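Local coordinates for protein B-agarase (Saccharophagus degradans, PDB 4BQ2) that hydrolyses the beta-1,4-linkages of agarose as a family 50 exo-beta-agarase, a glycoside hydrolase of a marine bacterium, at residues 440-448 against 505-513; 353-361 against 373-384. All blocks are in the same frame, centred on the assembly; numbering follows the deposited sequence.

Contact 1 (440-448 against 505-513); sequences DFKTVSSGA and GIPIHTLGR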
loop_
_atom_site.group_PDB
_atom_site.type_symbol
_atom_site.label_atom_id
_atom_site.label_comp_id
_atom_site.label_asym_id
_atom_site.label_seq_id
_atom_site.Cartn_x
_atom_site.Cartn_y
_atom_site.Cartn_z
ATOM N N ASP A 440 24.296 -3.276 7.956
ATOM C CA ASP A 440 25.146 -4.099 7.100
ATOM C C ASP A 440 25.134 -5.574 7.452
ATOM O O ASP A 440 26.021 -6.296 6.983
ATOM C CB ASP A 440 26.599 -3.604 7.181
ATOM C CG ASP A 440 26.756 -2.215 6.660
ATOM O OD1 ASP A 440 26.097 -1.912 5.637
ATOM O OD2 ASP A 440 27.522 -1.433 7.280
ATOM N N PHE A 441 24.191 -6.000 8.300
ATOM C CA PHE A 441 24.087 -7.392 8.750
ATOM C C PHE A 441 23.912 -8.309 7.548
ATOM O O PHE A 441 23.561 -7.862 6.464
ATOM C CB PHE A 441 22.955 -7.598 9.780
ATOM C CG PHE A 441 21.654 -6.871 9.430
ATOM C CD1 PHE A 441 20.824 -7.319 8.383
ATOM C CD2 PHE A 441 21.276 -5.729 10.135
ATOM C CE1 PHE A 441 19.649 -6.646 8.076
ATOM C CE2 PHE A 441 20.106 -5.044 9.824
ATOM C CZ PHE A 441 19.282 -5.501 8.799
ATOM N N LYS A 442 24.169 -9.595 7.742
ATOM C CA LYS A 442 24.008 -10.562 6.656
ATOM C C LYS A 442 22.529 -10.662 6.308
ATOM O O LYS A 442 21.676 -10.320 7.142
ATOM C CB LYS A 442 24.559 -11.916 7.081
ATOM C CG LYS A 442 26.094 -11.996 7.123
ATOM C CD LYS A 442 26.488 -13.271 7.853
ATOM C CE LYS A 442 27.946 -13.313 8.291
ATOM N NZ LYS A 442 28.875 -13.404 7.139
ATOM N N THR A 443 22.240 -11.108 5.082
ATOM C CA THR A 443 20.865 -11.231 4.553
ATOM C C THR A 443 20.462 -12.668 4.158
ATOM O O THR A 443 21.313 -13.554 4.009
ATOM C CB THR A 443 20.617 -10.283 3.333
ATOM O OG1 THR A 443 21.479 -10.639 2.235
ATOM C CG2 THR A 443 20.873 -8.801 3.750
ATOM N N VAL A 444 19.152 -12.880 3.993
ATOM C CA VAL A 444 18.597 -14.083 3.348
ATOM C C VAL A 444 17.563 -13.576 2.327
ATOM O O VAL A 444 17.304 -12.360 2.236
ATOM C CB VAL A 444 17.944 -15.040 4.387
ATOM C CG1 VAL A 444 18.974 -15.538 5.404
ATOM C CG2 VAL A 444 16.789 -14.354 5.101
ATOM N N SER A 445 16.989 -14.483 1.544
ATOM C CA SER A 445 16.065 -14.085 0.481
ATOM C C SER A 445 14.881 -15.038 0.425
ATOM O O SER A 445 15.043 -16.223 0.719
ATOM C CB SER A 445 16.770 -14.064 -0.882
ATOM O OG SER A 445 15.822 -13.847 -1.918
ATOM N N SER A 446 13.714 -14.482 0.093
ATOM C CA SER A 446 12.484 -15.214 -0.129
ATOM C C SER A 446 12.448 -15.687 -1.576
ATOM O O SER A 446 11.536 -16.407 -1.962
ATOM C CB SER A 446 11.275 -14.281 0.105
ATOM O OG SER A 446 11.164 -13.310 -0.948
ATOM N N GLY A 447 13.421 -15.248 -2.379
ATOM C CA GLY A 447 13.393 -15.471 -3.833
ATOM C C GLY A 447 12.507 -14.482 -4.579
ATOM O O GLY A 447 12.426 -14.512 -5.810
ATOM N N ALA A 448 11.821 -13.604 -3.848
ATOM C CA ALA A 448 10.928 -12.599 -4.465
ATOM C C ALA A 448 10.770 -11.405 -3.539
ATOM O O ALA A 448 9.647 -10.914 -3.307
ATOM C CB ALA A 448 9.562 -13.197 -4.800
ATOM N N GLY A 505 9.539 -19.614 0.305
ATOM C CA GLY A 505 10.701 -19.103 -0.421
ATOM C C GLY A 505 11.943 -18.908 0.430
ATOM O O GLY A 505 13.052 -19.120 -0.051
ATOM N N ILE A 506 11.775 -18.484 1.690
ATOM C CA ILE A 506 12.948 -18.300 2.573
ATOM C C ILE A 506 13.629 -19.644 2.895
ATOM O O ILE A 506 14.838 -19.760 2.747
ATOM C CB ILE A 506 12.628 -17.453 3.839
ATOM C CG1 ILE A 506 12.287 -16.007 3.424
ATOM C CG2 ILE A 506 13.830 -17.412 4.783
ATOM C CD1 ILE A 506 11.769 -15.161 4.575
ATOM N N PRO A 507 12.848 -20.670 3.333
ATOM C CA PRO A 507 13.474 -21.990 3.489
ATOM C C PRO A 507 14.110 -22.520 2.207
ATOM O O PRO A 507 15.236 -22.986 2.246
ATOM C CB PRO A 507 12.310 -22.875 3.923
ATOM C CG PRO A 507 11.495 -21.953 4.760
ATOM C CD PRO A 507 11.524 -20.631 3.997
ATOM N N ILE A 508 13.416 -22.402 1.081
ATOM C CA ILE A 508 13.922 -22.962 -0.168
ATOM C C ILE A 508 15.229 -22.279 -0.553
ATOM O O ILE A 508 16.243 -22.944 -0.772
ATOM C CB ILE A 508 12.838 -22.872 -1.267
ATOM C CG1 ILE A 508 11.716 -23.865 -0.944
ATOM C CG2 ILE A 508 13.405 -23.021 -2.679
ATOM C CD1 ILE A 508 10.540 -23.803 -1.897
ATOM N N HIS A 509 15.223 -20.947 -0.620
ATOM C CA HIS A 509 16.441 -20.210 -0.978
ATOM C C HIS A 509 17.604 -20.446 0.002
ATOM O O HIS A 509 18.765 -20.575 -0.407
ATOM C CB HIS A 509 16.148 -18.708 -1.077
ATOM C CG HIS A 509 17.283 -17.899 -1.652
ATOM N ND1 HIS A 509 18.371 -17.497 -0.901
ATOM C CD2 HIS A 509 17.474 -17.393 -2.897
ATOM C CE1 HIS A 509 19.199 -16.806 -1.666
ATOM N NE2 HIS A 509 18.678 -16.728 -2.880
ATOM N N THR A 510 17.304 -20.476 1.298
ATOM C CA THR A 510 18.370 -20.627 2.285
ATOM C C THR A 510 18.953 -22.039 2.292
ATOM O O THR A 510 20.180 -22.209 2.446
ATOM C CB THR A 510 17.878 -20.237 3.679
ATOM O OG1 THR A 510 17.266 -18.941 3.586
ATOM C CG2 THR A 510 19.054 -20.177 4.666
ATOM N N LEU A 511 18.084 -23.034 2.124
ATOM C CA LEU A 511 18.535 -24.434 2.056
ATOM C C LEU A 511 19.463 -24.623 0.861
ATOM O O LEU A 511 20.368 -25.456 0.902
ATOM C CB LEU A 511 17.357 -25.401 1.979
ATOM C CG LEU A 511 16.673 -25.656 3.322
ATOM C CD1 LEU A 511 15.387 -26.441 3.115
ATOM C CD2 LEU A 511 17.609 -26.362 4.302
ATOM N N GLY A 512 19.240 -23.824 -0.184
ATOM C CA GLY A 512 20.095 -23.798 -1.372
ATOM C C GLY A 512 21.503 -23.283 -1.126
ATOM O O GLY A 512 22.398 -23.518 -1.940
ATOM N N ARG A 513 21.720 -22.615 0.008
ATOM C CA ARG A 513 23.020 -22.017 0.331
ATOM C C ARG A 513 23.855 -22.882 1.295
ATOM O O ARG A 513 23.310 -23.660 2.087
ATOM C CB ARG A 513 22.830 -20.606 0.950
ATOM C CG ARG A 513 22.084 -19.624 0.063
ATOM C CD ARG A 513 21.692 -18.352 0.833
ATOM N NE ARG A 513 22.833 -17.501 1.228
ATOM C CZ ARG A 513 22.728 -16.405 1.985
ATOM N NH1 ARG A 513 21.532 -16.012 2.435
ATOM N NH2 ARG A 513 23.813 -15.672 2.278
HETATM O O HOH W 1 18.696 -17.024 1.891
#
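R513 reaches across to the backbone of T443 with a single, nearly straight hydrogen bond: NH1 donates to T443 O at 2.9 Å, with an N-H...O angle of 177°. The carbonyl oxygen lies in the guanidinium plane and meets the flat group at its edge. A bend at chi3 turns the arginine back toward 443-444.

One water ties the two segments together a second time. It accepts from S445 N and R513 NH1, donates to T510 OG1 and is hydrogen-bonded to H509 ND1. T510 OG1 in turn donates to I506 O at 2.7 Å, reaching that carbonyl from the face opposite T510 N, which fixes the hydroxyl on the helix.

Both serines pack closely on the helix. S445 CB sits 3.7 Å from the centroid of the H509 ring and 6° off its normal, a CH-pi contact over one face. H509 chi1 of -171°, with CG anti to the backbone N, lays the ring beneath the serine. S446 CA lies 3.6 Å from I506 CG1, with S446 CB alongside the same methylene. CA-H...O contacts join I506 CA to S445 O at 3.5 Å and G505 CA to S446 O at 3.2 Å. V444 CG2 and I506 CG2 touch more loosely at 4.3 Å, and both residues also pack on Y578 of helix 565-593.

S445 OG and S446 OG each accept from the backbone N two residues on, forming consecutive ST turns, and both hydrogen-bond to D449. This is structural packing: strand 443-444, paired with 454-455, and its ST turns lie along helix 505-511, and R513 just beyond the helix returns to the strand.

Contact 2 (353-361 against 373-384); sequences HPLANHYNY and GEAYSFYSANLE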
loop_
_atom_site.group_PDB
_atom_site.type_symbol
_atom_site.label_atom_id
_atom_site.label_comp_id
_atom_site.label_asym_id
_atom_site.label_seq_id
_atom_site.Cartn_x
_atom_site.Cartn_y
_atom_site.Cartn_z
ATOM N N HIS A 353 14.063 32.002 -5.709
ATOM C CA HIS A 353 12.626 32.120 -5.408
ATOM C C HIS A 353 12.352 31.813 -3.934
ATOM O O HIS A 353 13.025 30.964 -3.352
ATOM C CB HIS A 353 11.811 31.162 -6.288
ATOM C CG HIS A 353 10.350 31.482 -6.365
ATOM N ND1 HIS A 353 9.420 30.983 -5.470
ATOM C CD2 HIS A 353 9.649 32.214 -7.264
ATOM C CE1 HIS A 353 8.216 31.403 -5.810
ATOM N NE2 HIS A 353 8.329 32.152 -6.893
ATOM N N PRO A 354 11.364 32.494 -3.332
ATOM C CA PRO A 354 11.019 32.156 -1.947
ATOM C C PRO A 354 10.635 30.675 -1.773
ATOM O O PRO A 354 10.882 30.118 -0.692
ATOM C CB PRO A 354 9.833 33.075 -1.643
ATOM C CG PRO A 354 10.018 34.235 -2.559
ATOM C CD PRO A 354 10.592 33.659 -3.820
ATOM N N LEU A 355 10.103 30.027 -2.822
ATOM C CA LEU A 355 9.733 28.592 -2.711
ATOM C C LEU A 355 10.833 27.575 -3.063
ATOM O O LEU A 355 10.570 26.365 -3.147
ATOM C CB LEU A 355 8.417 28.280 -3.438
ATOM C CG LEU A 355 7.228 29.130 -2.971
ATOM C CD1 LEU A 355 6.022 28.951 -3.885
ATOM C CD2 LEU A 355 6.808 28.889 -1.510
ATOM N N ALA A 356 12.075 28.045 -3.225
ATOM C CA ALA A 356 13.175 27.136 -3.567
ATOM C C ALA A 356 13.604 26.220 -2.417
ATOM O O ALA A 356 14.266 25.202 -2.634
ATOM C CB ALA A 356 14.371 27.895 -4.141
ATOM N N ASN A 357 13.203 26.527 -1.193
ATOM C CA ASN A 357 13.559 25.622 -0.099
ATOM C C ASN A 357 12.744 24.308 -0.115
ATOM O O ASN A 357 12.955 23.424 0.722
ATOM C CB ASN A 357 13.464 26.323 1.252
ATOM C CG ASN A 357 12.071 26.817 1.543
ATOM O OD1 ASN A 357 11.547 27.710 0.860
ATOM N ND2 ASN A 357 11.440 26.212 2.543
ATOM N N HIS A 358 11.831 24.160 -1.068
ATOM C CA HIS A 358 10.988 22.977 -1.083
ATOM C C HIS A 358 11.541 21.899 -2.016
ATOM O O HIS A 358 10.916 20.862 -2.220
ATOM C CB HIS A 358 9.504 23.340 -1.301
ATOM C CG HIS A 358 8.986 24.322 -0.288
ATOM N ND1 HIS A 358 8.629 23.952 0.993
ATOM C CD2 HIS A 358 8.821 25.664 -0.347
ATOM C CE1 HIS A 358 8.247 25.020 1.670
ATOM N NE2 HIS A 358 8.355 26.074 0.880
ATOM N N TYR A 359 12.727 22.156 -2.566
ATOM C CA TYR A 359 13.505 21.131 -3.250
ATOM C C TYR A 359 13.987 20.059 -2.269
ATOM O O TYR A 359 14.188 20.325 -1.080
ATOM C CB TYR A 359 14.693 21.739 -3.983
ATOM C CG TYR A 359 14.322 22.366 -5.314
ATOM C CD1 TYR A 359 13.900 21.575 -6.385
ATOM C CD2 TYR A 359 14.419 23.755 -5.514
ATOM C CE1 TYR A 359 13.560 22.146 -7.607
ATOM C CE2 TYR A 359 14.079 24.324 -6.731
ATOM C CZ TYR A 359 13.661 23.512 -7.771
ATOM O OH TYR A 359 13.318 24.085 -8.984
ATOM N N ASN A 360 14.151 18.852 -2.794
ATOM C CA ASN A 360 14.593 17.685 -2.042
ATOM C C ASN A 360 15.634 16.986 -2.915
ATOM O O ASN A 360 15.716 17.242 -4.139
ATOM C CB ASN A 360 13.385 16.762 -1.775
ATOM C CG ASN A 360 13.754 15.492 -1.002
ATOM O OD1 ASN A 360 14.658 15.489 -0.165
ATOM N ND2 ASN A 360 13.036 14.407 -1.274
ATOM N N TYR A 361 16.446 16.135 -2.300
ATOM C CA TYR A 361 17.305 15.237 -3.067
ATOM C C TYR A 361 17.244 13.836 -2.464
ATOM O O TYR A 361 17.467 13.665 -1.262
ATOM C CB TYR A 361 18.752 15.731 -3.112
ATOM C CG TYR A 361 19.574 14.935 -4.100
ATOM C CD1 TYR A 361 19.635 15.312 -5.450
ATOM C CD2 TYR A 361 20.254 13.771 -3.708
ATOM C CE1 TYR A 361 20.368 14.568 -6.362
ATOM C CE2 TYR A 361 20.987 13.019 -4.630
ATOM C CZ TYR A 361 21.029 13.423 -5.956
ATOM O OH TYR A 361 21.745 12.681 -6.881
ATOM N N GLY A 373 18.189 11.661 -7.485
ATOM C CA GLY A 373 17.842 12.884 -8.172
ATOM C C GLY A 373 17.207 13.956 -7.332
ATOM O O GLY A 373 16.825 13.744 -6.154
ATOM N N GLU A 374 17.127 15.125 -7.949
ATOM C CA GLU A 374 16.412 16.239 -7.372
ATOM C C GLU A 374 14.908 15.915 -7.379
ATOM O O GLU A 374 14.386 15.254 -8.294
ATOM C CB GLU A 374 16.734 17.521 -8.150
ATOM C CG GLU A 374 15.896 18.737 -7.760
ATOM C CD GLU A 374 15.987 19.847 -8.792
ATOM O OE1 GLU A 374 15.179 19.834 -9.760
ATOM O OE2 GLU A 374 16.858 20.733 -8.624
ATOM N N ALA A 375 14.236 16.320 -6.305
ATOM C CA ALA A 375 12.795 16.172 -6.201
ATOM C C ALA A 375 12.199 17.497 -5.686
ATOM O O ALA A 375 12.935 18.355 -5.183
ATOM C CB ALA A 375 12.458 14.978 -5.307
ATOM N N TYR A 376 10.903 17.713 -5.876
ATOM C CA TYR A 376 10.281 18.920 -5.346
ATOM C C TYR A 376 9.005 18.537 -4.628
ATOM O O TYR A 376 8.265 17.666 -5.093
ATOM C CB TYR A 376 10.000 19.959 -6.454
ATOM C CG TYR A 376 9.543 21.328 -5.942
ATOM C CD1 TYR A 376 10.473 22.243 -5.459
ATOM C CD2 TYR A 376 8.194 21.691 -5.946
ATOM C CE1 TYR A 376 10.091 23.495 -4.995
ATOM C CE2 TYR A 376 7.789 22.940 -5.475
ATOM C CZ TYR A 376 8.759 23.845 -5.010
ATOM O OH TYR A 376 8.412 25.096 -4.530
ATOM N N SER A 377 8.787 19.143 -3.462
ATOM C CA SER A 377 7.556 18.936 -2.705
ATOM C C SER A 377 6.600 20.107 -2.898
ATOM O O SER A 377 6.724 21.153 -2.236
ATOM C CB SER A 377 7.845 18.722 -1.200
ATOM O OG SER A 377 6.591 18.580 -0.532
ATOM N N PHE A 378 5.647 19.935 -3.806
ATOM C CA PHE A 378 4.602 20.931 -4.007
ATOM C C PHE A 378 3.737 21.121 -2.743
ATOM O O PHE A 378 3.358 22.252 -2.406
ATOM C CB PHE A 378 3.752 20.577 -5.221
ATOM C CG PHE A 378 4.473 20.790 -6.520
ATOM C CD1 PHE A 378 4.514 22.063 -7.106
ATOM C CD2 PHE A 378 5.127 19.729 -7.150
ATOM C CE1 PHE A 378 5.204 22.253 -8.310
ATOM C CE2 PHE A 378 5.805 19.922 -8.347
ATOM C CZ PHE A 378 5.845 21.181 -8.917
ATOM N N TYR A 379 3.443 20.025 -2.050
ATOM C CA TYR A 379 2.688 20.116 -0.774
ATOM C C TYR A 379 3.406 21.045 0.224
ATOM O O TYR A 379 2.799 21.948 0.802
ATOM C CB TYR A 379 2.462 18.707 -0.168
ATOM C CG TYR A 379 1.634 18.697 1.101
ATOM C CD1 TYR A 379 0.249 18.676 1.052
ATOM C CD2 TYR A 379 2.245 18.703 2.359
ATOM C CE1 TYR A 379 -0.515 18.668 2.211
ATOM C CE2 TYR A 379 1.488 18.699 3.528
ATOM C CZ TYR A 379 0.108 18.687 3.441
ATOM O OH TYR A 379 -0.637 18.681 4.597
ATOM N N SER A 380 4.699 20.826 0.428
ATOM C CA SER A 380 5.481 21.682 1.335
ATOM C C SER A 380 5.444 23.159 0.889
ATOM O O SER A 380 5.222 24.075 1.720
ATOM C CB SER A 380 6.917 21.166 1.444
ATOM O OG SER A 380 7.616 21.837 2.478
ATOM N N ALA A 381 5.584 23.380 -0.421
ATOM C CA ALA A 381 5.515 24.720 -0.991
ATOM C C ALA A 381 4.142 25.322 -0.697
ATOM O O ALA A 381 4.044 26.473 -0.324
ATOM C CB ALA A 381 5.819 24.685 -2.504
ATOM N N ASN A 382 3.084 24.527 -0.814
ATOM C CA ASN A 382 1.744 25.036 -0.544
ATOM C C ASN A 382 1.537 25.366 0.939
ATOM O O ASN A 382 0.771 26.273 1.264
ATOM C CB ASN A 382 0.659 24.067 -1.083
ATOM C CG ASN A 382 0.607 24.034 -2.611
ATOM O OD1 ASN A 382 0.914 25.042 -3.279
ATOM N ND2 ASN A 382 0.239 22.877 -3.182
ATOM N N LEU A 383 2.194 24.623 1.838
ATOM C CA LEU A 383 2.168 25.019 3.247
ATOM C C LEU A 383 2.763 26.436 3.396
ATOM O O LEU A 383 2.192 27.276 4.083
ATOM C CB LEU A 383 2.941 24.049 4.123
ATOM C CG LEU A 383 2.397 22.609 4.168
ATOM C CD1 LEU A 383 3.237 21.820 5.150
ATOM C CD2 LEU A 383 0.922 22.572 4.563
ATOM N N GLU A 384 3.890 26.704 2.734
ATOM C CA GLU A 384 4.453 28.057 2.831
ATOM C C GLU A 384 3.500 29.070 2.207
ATOM O O GLU A 384 3.239 30.150 2.794
ATOM C CB GLU A 384 5.842 28.166 2.208
ATOM C CG GLU A 384 6.493 29.519 2.516
ATOM C CD GLU A 384 7.918 29.621 2.019
ATOM O OE1 GLU A 384 8.583 28.592 1.815
ATOM O OE2 GLU A 384 8.374 30.759 1.826
#
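H358 is held at both ring nitrogens by helix 378-387, which follows directly on the beta hairpin of strands 359-362 and 373-376. NE2 donates to E384 OE1 at 2.7 Å, meeting the carboxylate on its anti side, and ND1 shares a hydrogen bond with S380 OG at 2.8 Å. A chi1 of -56°, with CG opposite the carbonyl carbon, sets the ring against the helix, and the two bonds fix its rotation; A381 CA lies over its face, 3.5 Å from the centroid.

Y376 OH donates to L355 O from above the carbonyl plane, while H358 N reaches the same oxygen from the opposite face. N360 and A375 form the antiparallel hydrogen-bonded pair of the ladder, and S377 N to H358 O adds a backbone bond just beyond it. S377 is also the helix N-cap, its OG accepting from S380 N and hydrogen-bonding to S294 OG.

Farther out, Y359 and Y376 form a T-shaped pair, centroids 5.0 Å apart and planes at 70°, the edge of Y376 directed at the face of Y359. E374 lies against Y359 through its carboxylate, which hydrogen-bonds to the hydroxyls of T298 and Y302 and forms a salt bridge with R334. L355 CD2 packs on E384. At the far end, G373 O sits over one face of the Y361 ring, 3.3 Å from CD1.

How the contacts relate
Contact 2 is the more fully buried of the two, with 12 of its 15 touching residues buried against 5 of 9 in contact 1, and it buries 756 Å² between its segments, against 381 Å². They share no elements: their centres lie 40 Å apart, their nearest atoms about 19 Å, and contact 2 closes in sequence before contact 1 opens. Contact 2 unites neighbours in the chain, a hairpin and its following helix, through backbone ladder bonds, a histidine hydrogen-bonded through both ring nitrogens and aromatic packing. Contact 1 joins parts 57 residues apart, and its polar links run through one arginine and a shared water, consistent with its partly buried place.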